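Local coordinates for single-stranded DNA-binding protein WHY3, chloroplastic (Arabidopsis thaliana, PDB 4KOQ), which binds single-stranded DNA as a homotetramer, guarding plastid genome stability against illegitimate recombination in chloroplasts and repressing transcription of the kinesin KP1 in the nucleus, at residues F46-F51 with K65-S71; P26-E30 with L41-G45. One frame throughout, in Å; residues are numbered along the deposited sequence.

Contact 1: F46-F51 with K65-S71. With PO4 (phosphate ion), chain B.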
loop_
_atom_site.group_PDB
_atom_site.type_symbol
_atom_site.label_atom_id
_atom_site.label_comp_id
_atom_site.label_asym_id
_atom_site.label_seq_id
_atom_site.Cartn_x
_atom_site.Cartn_y
_atom_site.Cartn_z
ATOM N N PHE A 46 2.703 -2.543 -18.109
ATOM C CA PHE A 46 3.306 -3.861 -17.826
ATOM C C PHE A 46 4.705 -3.617 -17.306
ATOM O O PHE A 46 5.147 -2.466 -17.228
ATOM C CB PHE A 46 3.352 -4.745 -19.084
ATOM C CG PHE A 46 4.159 -4.158 -20.224
ATOM C CD1 PHE A 46 3.588 -3.221 -21.066
ATOM C CD2 PHE A 46 5.465 -4.555 -20.466
ATOM C CE1 PHE A 46 4.324 -2.667 -22.125
ATOM C CE2 PHE A 46 6.201 -4.008 -21.527
ATOM C CZ PHE A 46 5.616 -3.057 -22.350
ATOM N N LEU A 47 5.395 -4.699 -16.936
ATOM C CA LEU A 47 6.769 -4.616 -16.510
ATOM C C LEU A 47 7.650 -5.342 -17.517
ATOM O O LEU A 47 7.356 -6.480 -17.925
ATOM C CB LEU A 47 6.963 -5.310 -15.137
ATOM C CG LEU A 47 6.220 -4.650 -13.967
ATOM C CD1 LEU A 47 6.494 -5.351 -12.651
ATOM C CD2 LEU A 47 6.530 -3.178 -13.830
ATOM N N LEU A 48 8.737 -4.701 -17.896
ATOM C CA LEU A 48 9.705 -5.293 -18.799
ATOM C C LEU A 48 10.882 -5.849 -18.005
ATOM O O LEU A 48 11.604 -5.114 -17.323
ATOM C CB LEU A 48 10.254 -4.231 -19.765
ATOM C CG LEU A 48 11.232 -4.769 -20.822
ATOM C CD1 LEU A 48 10.576 -5.864 -21.639
ATOM C CD2 LEU A 48 11.732 -3.650 -21.722
ATOM N N LEU A 49 11.064 -7.150 -18.113
ATOM C CA LEU A 49 12.164 -7.849 -17.476
ATOM C C LEU A 49 13.261 -8.115 -18.493
ATOM O O LEU A 49 12.975 -8.643 -19.553
ATOM C CB LEU A 49 11.704 -9.215 -16.991
ATOM C CG LEU A 49 10.429 -9.359 -16.161
ATOM C CD1 LEU A 49 10.435 -10.695 -15.418
ATOM C CD2 LEU A 49 10.245 -8.266 -15.212
ATOM N N GLN A 50 14.497 -7.760 -18.152
ATOM C CA GLN A 50 15.655 -8.007 -19.019
ATOM C C GLN A 50 16.660 -8.849 -18.280
ATOM O O GLN A 50 17.109 -8.466 -17.209
ATOM C CB GLN A 50 16.280 -6.675 -19.428
ATOM C CG GLN A 50 15.239 -5.710 -20.032
ATOM C CD GLN A 50 15.876 -4.483 -20.708
ATOM O OE1 GLN A 50 16.812 -4.599 -21.507
ATOM N NE2 GLN A 50 15.366 -3.316 -20.387
ATOM N N PHE A 51 17.008 -10.008 -18.841
ATOM C CA PHE A 51 17.925 -10.943 -18.191
ATOM C C PHE A 51 19.200 -10.959 -19.022
ATOM O O PHE A 51 19.123 -11.015 -20.263
ATOM C CB PHE A 51 17.380 -12.382 -18.198
ATOM C CG PHE A 51 16.126 -12.623 -17.344
ATOM C CD1 PHE A 51 14.872 -12.203 -17.766
ATOM C CD2 PHE A 51 16.224 -13.352 -16.163
ATOM C CE1 PHE A 51 13.755 -12.456 -17.002
ATOM C CE2 PHE A 51 15.108 -13.620 -15.408
ATOM C CZ PHE A 51 13.875 -13.174 -15.831
ATOM N N LYS A 65 21.052 -10.202 -24.088
ATOM C CA LYS A 65 19.929 -10.170 -23.142
ATOM C C LYS A 65 18.697 -10.837 -23.723
ATOM O O LYS A 65 18.515 -10.914 -24.948
ATOM C CB LYS A 65 19.600 -8.735 -22.786
ATOM C CG LYS A 65 18.877 -7.976 -23.845
ATOM C CD LYS A 65 18.746 -6.520 -23.453
ATOM C CE LYS A 65 17.985 -5.742 -24.517
ATOM N NZ LYS A 65 17.779 -4.320 -24.129
ATOM N N GLN A 66 17.838 -11.327 -22.840
ATOM C CA GLN A 66 16.550 -11.820 -23.244
ATOM C C GLN A 66 15.523 -11.063 -22.436
ATOM O O GLN A 66 15.744 -10.807 -21.278
ATOM C CB GLN A 66 16.435 -13.310 -23.006
ATOM C CG GLN A 66 17.472 -14.154 -23.767
ATOM C CD GLN A 66 17.267 -14.177 -25.248
ATOM O OE1 GLN A 66 16.185 -13.892 -25.760
ATOM N NE2 GLN A 66 18.344 -14.517 -25.983
ATOM N N VAL A 67 14.416 -10.720 -23.066
ATOM C CA VAL A 67 13.388 -9.929 -22.394
ATOM C C VAL A 67 12.036 -10.613 -22.336
ATOM O O VAL A 67 11.693 -11.478 -23.157
ATOM C CB VAL A 67 13.223 -8.564 -23.089
ATOM C CG1 VAL A 67 14.595 -7.935 -23.272
ATOM C CG2 VAL A 67 12.525 -8.719 -24.388
ATOM N N PHE A 68 11.249 -10.219 -21.340
ATOM C CA PHE A 68 9.951 -10.810 -21.134
ATOM C C PHE A 68 9.055 -9.701 -20.593
ATOM O O PHE A 68 9.486 -8.938 -19.735
ATOM C CB PHE A 68 10.060 -11.982 -20.151
ATOM C CG PHE A 68 8.813 -12.855 -20.103
ATOM C CD1 PHE A 68 8.695 -13.939 -20.951
ATOM C CD2 PHE A 68 7.798 -12.624 -19.173
ATOM C CE1 PHE A 68 7.580 -14.765 -20.911
ATOM C CE2 PHE A 68 6.662 -13.447 -19.135
ATOM C CZ PHE A 68 6.562 -14.516 -20.025
ATOM N N SER A 69 7.859 -9.556 -21.149
ATOM C CA SER A 69 6.902 -8.543 -20.706
ATOM C C SER A 69 5.872 -9.097 -19.740
ATOM O O SER A 69 4.958 -9.807 -20.164
ATOM C CB SER A 69 6.158 -7.996 -21.923
ATOM O OG SER A 69 7.071 -7.352 -22.796
ATOM N N LEU A 70 5.975 -8.732 -18.463
ATOM C CA LEU A 70 5.072 -9.252 -17.448
ATOM C C LEU A 70 3.811 -8.431 -17.401
ATOM O O LEU A 70 3.885 -7.229 -17.128
ATOM C CB LEU A 70 5.712 -9.117 -16.060
ATOM C CG LEU A 70 6.472 -10.207 -15.335
ATOM C CD1 LEU A 70 6.576 -9.760 -13.860
ATOM C CD2 LEU A 70 5.829 -11.560 -15.444
ATOM N N SER A 71 2.676 -9.059 -17.675
ATOM C CA SER A 71 1.383 -8.399 -17.648
ATOM C C SER A 71 0.894 -8.183 -16.222
ATOM O O SER A 71 1.378 -8.794 -15.246
ATOM C CB SER A 71 0.348 -9.238 -18.389
ATOM O OG SER A 71 0.016 -10.355 -17.584
HETATM P P PO4 B . 7.481 -10.793 -24.495
HETATM O O1 PO4 B . 8.951 -10.561 -24.309
HETATM O O2 PO4 B . 7.236 -11.724 -25.657
HETATM O O3 PO4 B . 6.844 -11.408 -23.296
HETATM O O4 PO4 B . 6.811 -9.452 -24.722
#
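Gln50 and Lys65 meet through their side chains across an antiparallel beta hairpin, in which strands 39-56 and 59-70 form two of the four strands of one Whirly sheet. Both chains are extended beyond CG and run side by side in the same direction. Lys65 NZ donates to Gln50 OE1 at 2.8 Å, tilted 28° from the carbonyl plane of the amide, and Lys65 CD and CE pass close to the same oxygen. Nearer the backbone, Gln50 CG rests against Val67 CG1, the two side chains running alongside each other. A leucine in place of Gln50 would probably leave the Lys65 ammonium without this acceptor and set the end of the lysine free to turn. Val67 also receives Leu48: with CG anti to the backbone N (chi1 -177°), Leu48 brings CD1 to 4.0 Å from Val67 CB and beside the hydroxyl of Ser69.

The alternate residues turn to the opposite, buried face. Here the side chains of Leu49 and Leu70 cross obliquely, Leu49 CD1 lying 4.0 Å from Leu70 CG, and both pack on Leu107 of strand 103-111, which belongs to the second sheet. Leu47, Leu49 and Phe51 pair with Leu70, Phe68 and Gln66 through two backbone hydrogen bonds each, so six bonds fix the register.

On strand 59-70, the outermost of its sheet within the chain, Ser69 N points instead to a phosphate ion, probably from the crystallisation liquor. Ser69 N donates to phosphate O3 at 3.0 Å, nearly straight at 172°, and His91 and Lys105 complete the site. Phosphate O3 also sits 3.9 Å above one face of the Phe68 ring, offset toward its rim, while Ser69 OG donates to phosphate O4 at 2.9 Å.

Contact 2: P26-E30 with L41-G45; sequences PRAPE and LTKEG
Glu30 O is gripped by two backbone amides at a classic beta bulge in the hairpin of strands 20-33 and 39-56, where Thr42 and Lys43 together face the single residue Glu30. Thr42 N donates at 2.8 Å to Glu30 O, and Lys43 N makes a longer bond of 3.3 Å to that same oxygen. Both amides approach from one face of the carbonyl plane. The Thr42 hydroxyl adds a weak third bond to Glu30 O: its chi1 of 54° sets OG1 between its own backbone N and carbonyl carbon, turned toward the acceptor. In return, Glu30 N donates to Lys43 O at 2.8 Å.

The Glu30 and Lys43 side chains run alongside each other, with their CB atoms 3.9 Å apart. Lys43 CD lies by the Glu30 carboxylate, but the lysine bends at chi4 and the two charged ends do not meet.

Pro29 presses CB against Leu41 CD1 and also packs on Ile168 of the second subunit, while Leu41 touches Val11 of the third, placing this part of the hairpin against two neighbouring subunits of the tetramer. Beyond it the backbones come very close at Gly45, where a CB would clash with Arg27 O. A water bridges the two segments there, donating to Ala28 O at 2.8 Å and to Glu44 O at 3.0 Å.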
loop_
_atom_site.group_PDB
_atom_site.type_symbol
_atom_site.label_atom_id
_atom_site.label_comp_id
_atom_site.label_asym_id
_atom_site.label_seq_id
_atom_site.Cartn_x
_atom_site.Cartn_y
_atom_site.Cartn_z
ATOM N N PRO A 26 9.276 -0.436 -15.336
ATOM C CA PRO A 26 7.853 -0.290 -15.611
ATOM C C PRO A 26 7.583 0.431 -16.938
ATOM O O PRO A 26 8.394 1.236 -17.418
ATOM C CB PRO A 26 7.345 0.510 -14.417
ATOM C CG PRO A 26 8.516 1.056 -13.778
ATOM C CD PRO A 26 9.733 0.414 -14.233
ATOM N N ARG A 27 6.436 0.116 -17.515
ATOM C CA ARG A 27 5.969 0.708 -18.771
ATOM C C ARG A 27 4.531 1.152 -18.578
ATOM O O ARG A 27 3.693 0.394 -18.082
ATOM C CB ARG A 27 6.014 -0.339 -19.871
ATOM C CG ARG A 27 7.395 -0.737 -20.285
ATOM C CD ARG A 27 8.068 0.449 -20.969
ATOM N NE ARG A 27 9.304 0.051 -21.622
ATOM C CZ ARG A 27 10.521 0.395 -21.219
ATOM N NH1 ARG A 27 10.705 1.168 -20.159
ATOM N NH2 ARG A 27 11.571 -0.030 -21.888
ATOM N N ALA A 28 4.236 2.383 -18.986
ATOM C CA ALA A 28 2.964 3.019 -18.664
ATOM C C ALA A 28 1.820 2.453 -19.484
ATOM O O ALA A 28 2.043 1.950 -20.569
ATOM C CB ALA A 28 3.081 4.534 -18.936
ATOM N N PRO A 29 0.583 2.575 -18.988
ATOM C CA PRO A 29 -0.524 2.257 -19.878
ATOM C C PRO A 29 -0.592 3.236 -21.067
ATOM O O PRO A 29 0.040 4.288 -21.011
ATOM C CB PRO A 29 -1.752 2.380 -18.976
ATOM C CG PRO A 29 -1.360 3.256 -17.888
ATOM C CD PRO A 29 0.132 3.153 -17.714
ATOM N N GLU A 30 -1.335 2.857 -22.107
ATOM C CA GLU A 30 -1.553 3.707 -23.273
ATOM C C GLU A 30 -2.989 4.190 -23.282
ATOM O O GLU A 30 -3.904 3.462 -22.905
ATOM C CB GLU A 30 -1.257 2.953 -24.564
ATOM C CG GLU A 30 0.203 2.648 -24.767
ATOM C CD GLU A 30 0.466 1.856 -26.044
ATOM O OE1 GLU A 30 -0.481 1.659 -26.834
ATOM O OE2 GLU A 30 1.621 1.426 -26.259
ATOM N N LEU A 41 -8.290 4.353 -21.656
ATOM C CA LEU A 41 -7.153 3.449 -21.547
ATOM C C LEU A 41 -7.320 2.403 -22.600
ATOM O O LEU A 41 -8.326 1.725 -22.619
ATOM C CB LEU A 41 -7.104 2.787 -20.144
ATOM C CG LEU A 41 -5.934 1.793 -20.000
ATOM C CD1 LEU A 41 -5.365 1.847 -18.595
ATOM C CD2 LEU A 41 -6.401 0.415 -20.296
ATOM N N THR A 42 -6.337 2.264 -23.481
ATOM C CA THR A 42 -6.427 1.307 -24.566
ATOM C C THR A 42 -5.459 0.132 -24.400
ATOM O O THR A 42 -5.624 -0.906 -25.031
ATOM C CB THR A 42 -6.120 1.984 -25.897
ATOM O OG1 THR A 42 -4.858 2.652 -25.811
ATOM C CG2 THR A 42 -7.217 3.004 -26.235
ATOM N N LYS A 43 -4.439 0.297 -23.560
ATOM C CA LYS A 43 -3.532 -0.807 -23.248
ATOM C C LYS A 43 -3.001 -0.662 -21.812
ATOM O O LYS A 43 -2.526 0.384 -21.449
ATOM C CB LYS A 43 -2.363 -0.816 -24.221
ATOM C CG LYS A 43 -1.480 -2.061 -24.135
ATOM C CD LYS A 43 -0.274 -1.936 -25.044
ATOM C CE LYS A 43 0.320 -3.292 -25.410
ATOM N NZ LYS A 43 1.052 -3.922 -24.285
ATOM N N GLU A 44 -3.145 -1.712 -21.017
ATOM C CA GLU A 44 -2.578 -1.733 -19.684
ATOM C C GLU A 44 -1.090 -1.545 -19.748
ATOM O O GLU A 44 -0.420 -1.893 -20.727
ATOM C CB GLU A 44 -2.821 -3.074 -19.019
ATOM C CG GLU A 44 -4.205 -3.430 -18.742
ATOM C CD GLU A 44 -4.271 -4.786 -18.071
ATOM O OE1 GLU A 44 -3.492 -5.718 -18.477
ATOM O OE2 GLU A 44 -5.068 -4.886 -17.107
ATOM N N GLY A 45 -0.552 -1.011 -18.667
ATOM C CA GLY A 45 0.866 -1.014 -18.458
ATOM C C GLY A 45 1.385 -2.407 -18.185
ATOM O O GLY A 45 0.613 -3.349 -18.042
HETATM O O HOH W 1 1.288 -0.003 -22.375
#

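Along the chain contact 2 comes first, and both use strand 39-56, whose earlier part pairs at 41-45 with 26-30 and whose later part pairs at 46-51 with 65-71. Their centres are 15 Å apart in one four-stranded antiparallel sheet, in which 20-33, 39-56 and 59-70 are successive neighbours. They touch directly where Leu47 CD2 packs on Pro26 CA and Phe46 O lies 2.9 Å from Arg27 N, probably a hydrogen bond. Contact 1 lies near the centre of the chain, its buried face packed on the second sheet, and touches a neighbour through Leu47 on Trp161 of the second subunit; contact 2, farther out, meets two other subunits, so this strand runs from the subunit's core to the tetramer interfaces.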